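Homoaconitase large subunit (Methanocaldococcus jannaschii, PDB 4KP2) supplies the [4Fe-4S]-cluster-binding large subunit of a hydro-lyase that converts (R)-homocitrate to homoisocitrate by way of cis-homoaconitate. Local coordinates at residues M51-T56 against A80-V85; T57-K62 against A93-L98; K76-F81 against N110-G115; G114-C119 against A354-F359. One frame throughout, in Å; residues are numbered along the deposited sequence.

Interaction 1: M51-T56 against A80-V85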
# COMPACT_ATOMS: atom_id res chain seq x y z
N MET A 51 -1.68 21.68 13.39
CA MET A 51 -1.28 20.47 12.68
C MET A 51 -1.18 20.65 11.16
O MET A 51 -2.06 21.23 10.53
CB MET A 51 -2.24 19.32 13.01
CG MET A 51 -2.25 18.19 12.00
SD MET A 51 -3.64 18.30 10.86
CE MET A 51 -2.82 17.95 9.30
N THR A 52 -0.10 20.13 10.59
CA THR A 52 0.08 20.09 9.14
C THR A 52 0.59 18.71 8.72
O THR A 52 1.35 18.07 9.44
CB THR A 52 1.07 21.16 8.66
OG1 THR A 52 2.25 21.13 9.46
CG2 THR A 52 0.44 22.55 8.75
N HIS A 53 0.16 18.26 7.54
CA HIS A 53 0.56 16.95 7.04
C HIS A 53 1.65 17.06 5.97
O HIS A 53 2.09 18.16 5.63
CB HIS A 53 -0.64 16.18 6.50
CG HIS A 53 -1.43 16.92 5.46
ND1 HIS A 53 -1.03 17.00 4.15
CD2 HIS A 53 -2.60 17.60 5.54
CE1 HIS A 53 -1.91 17.71 3.46
NE2 HIS A 53 -2.87 18.08 4.29
N ASP A 54 2.06 15.92 5.43
CA ASP A 54 3.17 15.86 4.48
C ASP A 54 2.96 16.70 3.22
O ASP A 54 3.91 17.02 2.51
CB ASP A 54 3.46 14.40 4.09
CG ASP A 54 2.25 13.70 3.51
OD1 ASP A 54 1.12 13.98 3.97
OD2 ASP A 54 2.43 12.86 2.60
N GLY A 55 1.70 17.04 2.94
CA GLY A 55 1.38 17.84 1.78
C GLY A 55 1.36 19.33 2.07
O GLY A 55 1.48 20.15 1.16
N THR A 56 1.21 19.68 3.35
CA THR A 56 1.10 21.08 3.74
C THR A 56 2.20 21.54 4.70
O THR A 56 2.43 22.74 4.85
CB THR A 56 -0.28 21.39 4.35
OG1 THR A 56 -0.55 20.48 5.41
CG2 THR A 56 -1.36 21.26 3.29
N ALA A 80 2.03 14.87 10.98
CA ALA A 80 1.73 13.49 10.63
C ALA A 80 1.69 13.26 9.12
O ALA A 80 1.00 13.98 8.40
CB ALA A 80 0.42 13.05 11.27
N PHE A 81 2.44 12.26 8.66
CA PHE A 81 2.46 11.91 7.25
C PHE A 81 1.36 10.90 6.95
O PHE A 81 1.27 9.86 7.60
CB PHE A 81 3.82 11.32 6.86
CG PHE A 81 4.97 12.27 7.04
CD1 PHE A 81 4.76 13.62 7.22
CD2 PHE A 81 6.28 11.80 7.01
CE1 PHE A 81 5.82 14.49 7.38
CE2 PHE A 81 7.34 12.66 7.17
CZ PHE A 81 7.12 14.01 7.36
N ASP A 82 0.52 11.21 5.96
CA ASP A 82 -0.61 10.34 5.65
C ASP A 82 -1.05 10.43 4.19
O ASP A 82 -1.50 9.45 3.61
CB ASP A 82 -1.79 10.64 6.57
CG ASP A 82 -2.32 12.05 6.39
OD1 ASP A 82 -1.53 12.95 6.04
OD2 ASP A 82 -3.54 12.26 6.59
N HIS A 83 -0.91 11.62 3.60
CA HIS A 83 -1.38 11.85 2.24
C HIS A 83 -0.61 11.06 1.19
O HIS A 83 -1.19 10.49 0.27
CB HIS A 83 -1.34 13.34 1.91
CG HIS A 83 -2.49 14.12 2.46
ND1 HIS A 83 -2.81 14.12 3.80
CD2 HIS A 83 -3.39 14.93 1.85
CE1 HIS A 83 -3.87 14.89 3.99
NE2 HIS A 83 -4.23 15.40 2.83
N ASN A 84 0.72 11.03 1.33
CA ASN A 84 1.57 10.38 0.35
C ASN A 84 2.50 9.34 0.98
O ASN A 84 3.72 9.46 0.89
CB ASN A 84 2.40 11.42 -0.40
CG ASN A 84 1.54 12.48 -1.06
OD1 ASN A 84 1.14 12.35 -2.22
ND2 ASN A 84 1.24 13.55 -0.32
N VAL A 85 1.91 8.33 1.62
CA VAL A 85 2.69 7.31 2.30
C VAL A 85 2.42 5.91 1.75
O VAL A 85 1.28 5.44 1.77
CB VAL A 85 2.48 7.35 3.83
CG1 VAL A 85 3.15 8.59 4.41
CG2 VAL A 85 1.00 7.33 4.17
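Asp-54 reaches across to the loop 80-85, a worked example of one carboxylate gathering the NH groups of a loop. Its CB touches the ring of Phe-81, 3.5 Å from CD1 of that residue. CG is set between the backbone N and the carbonyl carbon (chi1 57°), which turns both oxygens to the NH groups. OD1 accepts from His-83 N at 3.1 Å, on the syn side though somewhat out of the carboxylate plane, and weakly from Asp-82 N. OD2 is gripped twice by Asn-84: the backbone N lies at 2.8 Å on the syn lone pair, while ND2 comes from above the carboxylate plane. Asn-84 OD1 is bonded to Asn-88 ND2.

Beside this grip, the imidazoles of His-53 and His-83 stack face to face, with centroids 3.5 Å apart and planes 7° from parallel. The far face of the His-53 ring carries Thr-56 OG1. The His-83 ring is fixed in rotation by a nearly straight bond from ND1 to Asp-82 OD1, 2.8 Å long and in the ring plane. Both segments lie at C-terminal ends of parallel strands. His-83 is close to Cys-383, a predicted ligand of the aconitase-family [4Fe-4S] cluster.

Interaction 2: T57-K62 against A93-L98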
# COMPACT_ATOMS: atom_id res chain seq x y z
N THR A 57 2.86 20.59 5.35
CA THR A 57 3.98 20.91 6.24
C THR A 57 5.14 21.62 5.52
O THR A 57 5.62 22.65 6.01
CB THR A 57 4.50 19.68 7.01
OG1 THR A 57 3.44 19.10 7.78
CG2 THR A 57 5.64 20.07 7.95
N PRO A 58 5.60 21.09 4.37
CA PRO A 58 6.69 21.81 3.68
C PRO A 58 6.23 23.15 3.14
O PRO A 58 7.03 24.08 3.02
CB PRO A 58 7.04 20.88 2.52
CG PRO A 58 6.50 19.55 2.90
CD PRO A 58 5.26 19.84 3.67
N LEU A 59 4.94 23.25 2.81
CA LEU A 59 4.37 24.49 2.31
C LEU A 59 4.29 25.53 3.42
O LEU A 59 4.50 26.72 3.18
CB LEU A 59 2.98 24.24 1.72
CG LEU A 59 2.88 23.89 0.24
CD1 LEU A 59 3.74 22.68 -0.12
CD2 LEU A 59 1.43 23.64 -0.15
N ALA A 60 4.00 25.08 4.63
CA ALA A 60 3.90 25.97 5.78
C ALA A 60 5.28 26.31 6.33
O ALA A 60 5.49 27.40 6.86
CB ALA A 60 3.04 25.34 6.87
N TYR A 61 6.21 25.38 6.20
CA TYR A 61 7.58 25.58 6.66
C TYR A 61 8.29 26.61 5.78
O TYR A 61 8.93 27.53 6.29
CB TYR A 61 8.35 24.26 6.64
CG TYR A 61 9.76 24.36 7.20
CD1 TYR A 61 10.08 25.31 8.17
CD2 TYR A 61 10.76 23.50 6.77
CE1 TYR A 61 11.36 25.40 8.68
CE2 TYR A 61 12.04 23.59 7.27
CZ TYR A 61 12.34 24.53 8.23
OH TYR A 61 13.61 24.62 8.74
N LYS A 62 8.16 26.46 4.47
CA LYS A 62 8.77 27.38 3.52
C LYS A 62 8.23 28.79 3.73
O LYS A 62 8.95 29.77 3.60
CB LYS A 62 8.50 26.92 2.09
CG LYS A 62 9.72 26.94 1.17
CD LYS A 62 10.26 28.35 0.99
CE LYS A 62 11.37 28.38 -0.05
NZ LYS A 62 12.47 27.44 0.28
N ALA A 93 8.65 12.91 -2.10
CA ALA A 93 9.75 12.47 -1.26
C ALA A 93 10.57 13.66 -0.79
O ALA A 93 11.08 13.68 0.33
CB ALA A 93 10.62 11.47 -2.00
N GLU A 94 10.71 14.66 -1.66
CA GLU A 94 11.44 15.88 -1.33
C GLU A 94 10.67 16.67 -0.27
O GLU A 94 11.28 17.29 0.61
CB GLU A 94 11.66 16.74 -2.57
CG GLU A 94 12.67 16.17 -3.56
CD GLU A 94 14.11 16.29 -3.07
OE1 GLU A 94 14.34 16.95 -2.04
OE2 GLU A 94 15.00 15.71 -3.72
N MET A 95 9.35 16.66 -0.37
CA MET A 95 8.51 17.35 0.60
C MET A 95 8.65 16.74 1.99
O MET A 95 8.83 17.45 2.97
CB MET A 95 7.04 17.34 0.15
CG MET A 95 6.72 18.35 -0.94
SD MET A 95 4.95 18.56 -1.19
CE MET A 95 4.46 16.89 -1.62
N GLN A 96 8.57 15.41 2.06
CA GLN A 96 8.69 14.72 3.34
C GLN A 96 10.06 14.92 3.96
O GLN A 96 10.20 14.94 5.19
CB GLN A 96 8.39 13.22 3.18
CG GLN A 96 6.95 12.92 2.80
CD GLN A 96 6.66 11.43 2.80
OE1 GLN A 96 7.47 10.62 3.26
NE2 GLN A 96 5.49 11.06 2.28
N LYS A 97 11.08 15.09 3.12
CA LYS A 97 12.42 15.36 3.61
C LYS A 97 12.49 16.76 4.19
O LYS A 97 13.21 17.01 5.17
CB LYS A 97 13.45 15.19 2.49
CG LYS A 97 14.89 15.14 2.99
CD LYS A 97 15.88 14.98 1.85
CE LYS A 97 15.95 16.24 1.00
NZ LYS A 97 17.00 16.13 -0.05
N LEU A 98 11.74 17.68 3.60
CA LEU A 98 11.67 19.05 4.09
C LEU A 98 10.88 19.11 5.39
O LEU A 98 11.20 19.90 6.28
CB LEU A 98 11.02 19.96 3.05
CG LEU A 98 11.93 21.00 2.40
CD1 LEU A 98 11.14 21.89 1.45
CD2 LEU A 98 12.63 21.83 3.46
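Pro-58, in the first turn of helix 57-67, presses its ring against helix 90-106. Its CG makes the nearest approach to that helix, 3.1 Å from Met-95 O and 3.6 Å from Met-95 CB. The Pro-58 ring and the Met-95 side chain cross at about a right angle. Met-95 has CG anti to its own carbonyl carbon (chi1 -77°) and continues extended through chi2; only the last bond, chi3, folds over. The chain thus runs past the proline, and Met-95 SD comes to a loose 4.4 Å from Leu-59 CD1.

The two helices follow successive strands of the parallel sheet, 49-53 and 77-80, in an alpha-beta-alpha sandwich, and lie in the same layer, inclined to each other. Their local axes pass 8.9 Å apart at 55°.

One turn further on, Leu-98 points toward helix 57-67 and sets its CB 4.1 Å from Pro-58 CB. Tyr-61 holds its CG anti to the backbone N (chi1 -176°), which carries the ring to Leu-98: CD2 of the tyrosine lies 3.7 Å from Leu-98 O and 4.2 Å from Leu-98 CD2. The same ring makes an edge-to-face contact with Phe-102, farther along helix 90-106.

Interaction 3: K76-F81 against N110-G115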
# COMPACT_ATOMS: atom_id res chain seq x y z
N LYS A 76 2.54 22.12 21.22
CA LYS A 76 1.22 22.37 20.67
C LYS A 76 1.16 22.09 19.17
O LYS A 76 0.12 22.28 18.54
CB LYS A 76 0.78 23.81 20.94
CG LYS A 76 -0.03 24.01 22.21
CD LYS A 76 0.80 23.81 23.47
CE LYS A 76 -0.02 24.13 24.71
NZ LYS A 76 -0.52 25.54 24.69
N ILE A 77 2.28 21.65 18.60
CA ILE A 77 2.35 21.38 17.17
C ILE A 77 2.41 19.88 16.88
O ILE A 77 3.16 19.14 17.51
CB ILE A 77 3.58 22.06 16.54
CG1 ILE A 77 3.53 23.57 16.77
CG2 ILE A 77 3.66 21.76 15.05
CD1 ILE A 77 4.74 24.31 16.25
N VAL A 78 1.60 19.44 15.92
CA VAL A 78 1.56 18.04 15.53
C VAL A 78 1.82 17.87 14.03
O VAL A 78 1.20 18.54 13.20
CB VAL A 78 0.20 17.39 15.88
CG1 VAL A 78 0.15 15.95 15.38
CG2 VAL A 78 -0.04 17.45 17.38
N VAL A 79 2.73 16.97 13.69
CA VAL A 79 3.02 16.66 12.29
C VAL A 79 2.81 15.18 12.01
O VAL A 79 3.35 14.32 12.71
CB VAL A 79 4.46 17.06 11.91
CG1 VAL A 79 4.74 16.70 10.45
CG2 VAL A 79 4.69 18.54 12.15
N ALA A 80 2.03 14.87 10.98
CA ALA A 80 1.73 13.49 10.63
C ALA A 80 1.69 13.26 9.12
O ALA A 80 1.00 13.98 8.40
CB ALA A 80 0.42 13.05 11.27
N PHE A 81 2.44 12.26 8.66
CA PHE A 81 2.46 11.91 7.25
C PHE A 81 1.36 10.90 6.95
O PHE A 81 1.27 9.86 7.60
CB PHE A 81 3.82 11.32 6.86
CG PHE A 81 4.97 12.27 7.04
CD1 PHE A 81 4.76 13.62 7.22
CD2 PHE A 81 6.28 11.80 7.01
CE1 PHE A 81 5.82 14.49 7.38
CE2 PHE A 81 7.34 12.66 7.17
CZ PHE A 81 7.12 14.01 7.36
N ASN A 110 5.69 15.78 18.92
CA ASN A 110 4.44 15.22 18.46
C ASN A 110 4.47 14.93 16.96
O ASN A 110 3.61 15.41 16.21
CB ASN A 110 3.27 16.15 18.78
CG ASN A 110 3.17 16.46 20.26
OD1 ASN A 110 3.54 15.65 21.11
ND2 ASN A 110 2.68 17.65 20.58
N PHE A 111 5.45 14.16 16.52
CA PHE A 111 5.59 13.83 15.11
C PHE A 111 5.22 12.38 14.83
O PHE A 111 5.56 11.48 15.59
CB PHE A 111 7.02 14.10 14.64
CG PHE A 111 7.31 13.59 13.26
CD1 PHE A 111 6.68 14.15 12.16
CD2 PHE A 111 8.22 12.57 13.06
CE1 PHE A 111 6.95 13.68 10.88
CE2 PHE A 111 8.49 12.10 11.79
CZ PHE A 111 7.85 12.66 10.70
N HIS A 112 4.50 12.17 13.73
CA HIS A 112 4.08 10.83 13.34
C HIS A 112 4.50 10.50 11.92
O HIS A 112 4.11 11.18 10.97
CB HIS A 112 2.57 10.68 13.50
CG HIS A 112 2.11 10.77 14.92
ND1 HIS A 112 2.01 9.66 15.74
CD2 HIS A 112 1.72 11.83 15.67
CE1 HIS A 112 1.58 10.04 16.94
NE2 HIS A 112 1.40 11.35 16.92
N LYS A 113 5.31 9.46 11.78
CA LYS A 113 5.82 9.04 10.48
C LYS A 113 4.74 8.39 9.64
O LYS A 113 3.58 8.31 10.05
CB LYS A 113 6.98 8.06 10.67
CG LYS A 113 8.09 8.59 11.56
CD LYS A 113 8.96 7.46 12.07
CE LYS A 113 9.57 6.67 10.94
NZ LYS A 113 10.39 5.53 11.45
N GLY A 114 5.12 7.94 8.45
CA GLY A 114 4.20 7.23 7.58
C GLY A 114 3.80 5.90 8.17
O GLY A 114 4.64 5.16 8.69
N GLY A 115 2.52 5.58 8.09
CA GLY A 115 2.01 4.34 8.64
C GLY A 115 1.29 4.56 9.96
O GLY A 115 0.49 3.73 10.39
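The beta-alpha-beta unit made of strand 77-80, helix 90-106 and strand 111-112 brings its two strands together here, parallel and adjacent. Val-79 N donates to Asn-110 O at 3.1 Å, Val-79 O accepts from His-112 N, and Phe-81 N donates to His-112 O at 3.0 Å, the alternating scheme of parallel strands. Beyond the first of these bonds, Asn-110 lays its CB against Ile-77 O and adds a weak bond from ND2 to the same oxygen.

The side chains divide between two faces. On the one facing helix 90-106, Phe-111 has CG anti to the backbone N (chi1 171°), which swings its ring along the neighbouring strand. Phe-111 CD1 rests 3.6 Å from Val-79 CG1, and farther out the edge at CE1 and CZ meets the face of the Phe-81 ring. Phe-111 CE1 stands 3.5 Å from Phe-81 CZ, above the rim and not the centre of the ring. Planes 78° apart and centroids 5.0 Å apart make this a T-shaped pair, and Leu-100 and Val-103 of the helix touch Phe-111 as well.

On the other face, Ala-80 CB and His-112 CB meet at 3.9 Å. Ile-122 of helix 119-126 packs on both residues, and His-112 NE2 is bonded to Tyr-127 OH. Helices thus lie on both faces of a strand pair at the margin of a five-stranded parallel sheet, as in an alpha-beta-alpha three-layer sandwich.

Interaction 4: G114-C119 against A354-F359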
# COMPACT_ATOMS: atom_id res chain seq x y z
N GLY A 114 5.12 7.94 8.45
CA GLY A 114 4.20 7.23 7.58
C GLY A 114 3.80 5.90 8.17
O GLY A 114 4.64 5.16 8.69
N GLY A 115 2.52 5.58 8.09
CA GLY A 115 2.01 4.34 8.64
C GLY A 115 1.29 4.56 9.96
O GLY A 115 0.49 3.73 10.39
N GLU A 116 1.58 5.69 10.61
CA GLU A 116 0.95 6.03 11.87
C GLU A 116 -0.55 6.25 11.70
O GLU A 116 -1.34 5.97 12.60
CB GLU A 116 1.60 7.27 12.48
CG GLU A 116 3.01 7.05 13.00
CD GLU A 116 3.05 6.34 14.34
OE1 GLU A 116 1.97 6.15 14.94
OE2 GLU A 116 4.15 5.98 14.79
N GLY A 117 -0.94 6.75 10.53
CA GLY A 117 -2.34 6.93 10.21
C GLY A 117 -2.69 8.32 9.72
O GLY A 117 -1.82 9.18 9.61
N ILE A 118 -3.97 8.52 9.42
CA ILE A 118 -4.46 9.81 8.94
C ILE A 118 -4.26 10.88 10.01
O ILE A 118 -4.42 10.61 11.20
CB ILE A 118 -5.95 9.72 8.55
CG1 ILE A 118 -6.17 8.57 7.57
CG2 ILE A 118 -6.43 11.03 7.94
CD1 ILE A 118 -7.61 8.40 7.16
N CYS A 119 -3.90 12.08 9.57
CA CYS A 119 -3.63 13.20 10.46
C CYS A 119 -4.78 13.49 11.43
O CYS A 119 -4.55 13.71 12.62
CB CYS A 119 -3.31 14.45 9.64
SG CYS A 119 -4.65 14.97 8.53
N ALA A 354 -7.69 3.77 8.92
CA ALA A 354 -7.45 5.18 9.17
C ALA A 354 -6.25 5.44 10.07
O ALA A 354 -5.71 6.55 10.09
CB ALA A 354 -8.70 5.84 9.75
N SER A 355 -5.83 4.42 10.82
CA SER A 355 -4.74 4.60 11.77
C SER A 355 -3.90 3.34 11.96
O SER A 355 -4.22 2.28 11.43
CB SER A 355 -5.28 5.06 13.12
OG SER A 355 -4.23 5.17 14.08
N LYS A 356 -2.81 3.49 12.71
CA LYS A 356 -1.95 2.37 13.06
C LYS A 356 -2.60 1.55 14.17
O LYS A 356 -2.56 0.32 14.15
CB LYS A 356 -0.59 2.88 13.52
CG LYS A 356 0.31 1.82 14.14
CD LYS A 356 1.60 2.43 14.65
CE LYS A 356 2.42 1.43 15.44
NZ LYS A 356 3.69 2.03 15.94
N LYS A 357 -3.19 2.25 15.13
CA LYS A 357 -3.88 1.60 16.23
C LYS A 357 -5.09 0.82 15.72
O LYS A 357 -5.32 -0.31 16.13
CB LYS A 357 -4.33 2.64 17.26
CG LYS A 357 -5.06 2.04 18.46
CD LYS A 357 -5.54 3.12 19.40
CE LYS A 357 -4.38 3.92 19.97
NZ LYS A 357 -4.85 5.01 20.87
N VAL A 358 -5.84 1.44 14.81
CA VAL A 358 -6.99 0.80 14.19
C VAL A 358 -6.56 -0.43 13.41
O VAL A 358 -7.23 -1.47 13.44
CB VAL A 358 -7.73 1.78 13.25
CG1 VAL A 358 -8.86 1.07 12.51
CG2 VAL A 358 -8.26 2.97 14.04
N PHE A 359 -5.43 -0.32 12.71
CA PHE A 359 -4.87 -1.42 11.95
C PHE A 359 -4.59 -2.61 12.86
O PHE A 359 -5.01 -3.73 12.57
CB PHE A 359 -3.56 -0.97 11.28
CG PHE A 359 -3.11 -1.85 10.14
CD1 PHE A 359 -3.83 -2.98 9.78
CD2 PHE A 359 -1.96 -1.55 9.43
CE1 PHE A 359 -3.41 -3.79 8.74
CE2 PHE A 359 -1.54 -2.35 8.39
CZ PHE A 359 -2.26 -3.47 8.04
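Lys-356 and Glu-116 meet through backbone and side chain alike. Lys-356 N donates to Glu-116 O at 2.9 Å, arriving well above the carbonyl plane. Lys-356 has CG anti to its backbone N (chi1 169°) and is extended beyond, while the glutamate chain bends at chi2 (-78°); the two side chains run side by side in the same direction. Glu-116 OE1 lies 3.7 Å from Lys-356 CD, whereas Glu-116 OE2 and Lys-356 NZ stay 4.1 Å apart, which may attract weakly but is no salt bridge. Lys-356 NZ also has a long, weak ion pair with Glu-342 of the second subunit.

Ala-354 O accepts a short, nearly straight bond of 2.7 Å from Ile-118 N, and Ala-354 CB meets Ile-118 CD1 at 3.8 Å. Between the Lys-356 N and Ile-118 N bonds, Gly-117, with no side chain, lets its CA come within 3.7 Å of Ser-355 CA.

Ser-355 N-caps helix 356-363, its OG accepting from Lys-357 N and bonding also to Glu-125. Ile-118, the N-cap residue of helix 119-126, lies beside Cys-323 and Cys-383. The starts of two helices, each belonging to a different parallel-sheet unit, are brought together at the predicted [4Fe-4S] site.

How the interactions relate
From the N terminus, strand 49-53 leads through its loop straight into helix 57-67. Interaction 1 closes the loop from 51-56 to 80-85, and interaction 2, starting at 57 and ending at 98, crosses it. Interaction 3 joins 76-81 to 110-115: it crosses interaction 2, and opens where interaction 1 ends, sharing Ala-80 and Phe-81. Interaction 4 starts where interaction 3 ends, sharing Gly-114 and Gly-115, and spans more than 230 residues to 354-359. The first three tie together neighbouring strands and helices of one parallel sheet; the fourth joins this sheet to the parallel sheet of the later half of the chain. A probable hydrogen bond of 3.0 Å from Cys-119 N to Asp-82 OD2 links interactions 1 and 4.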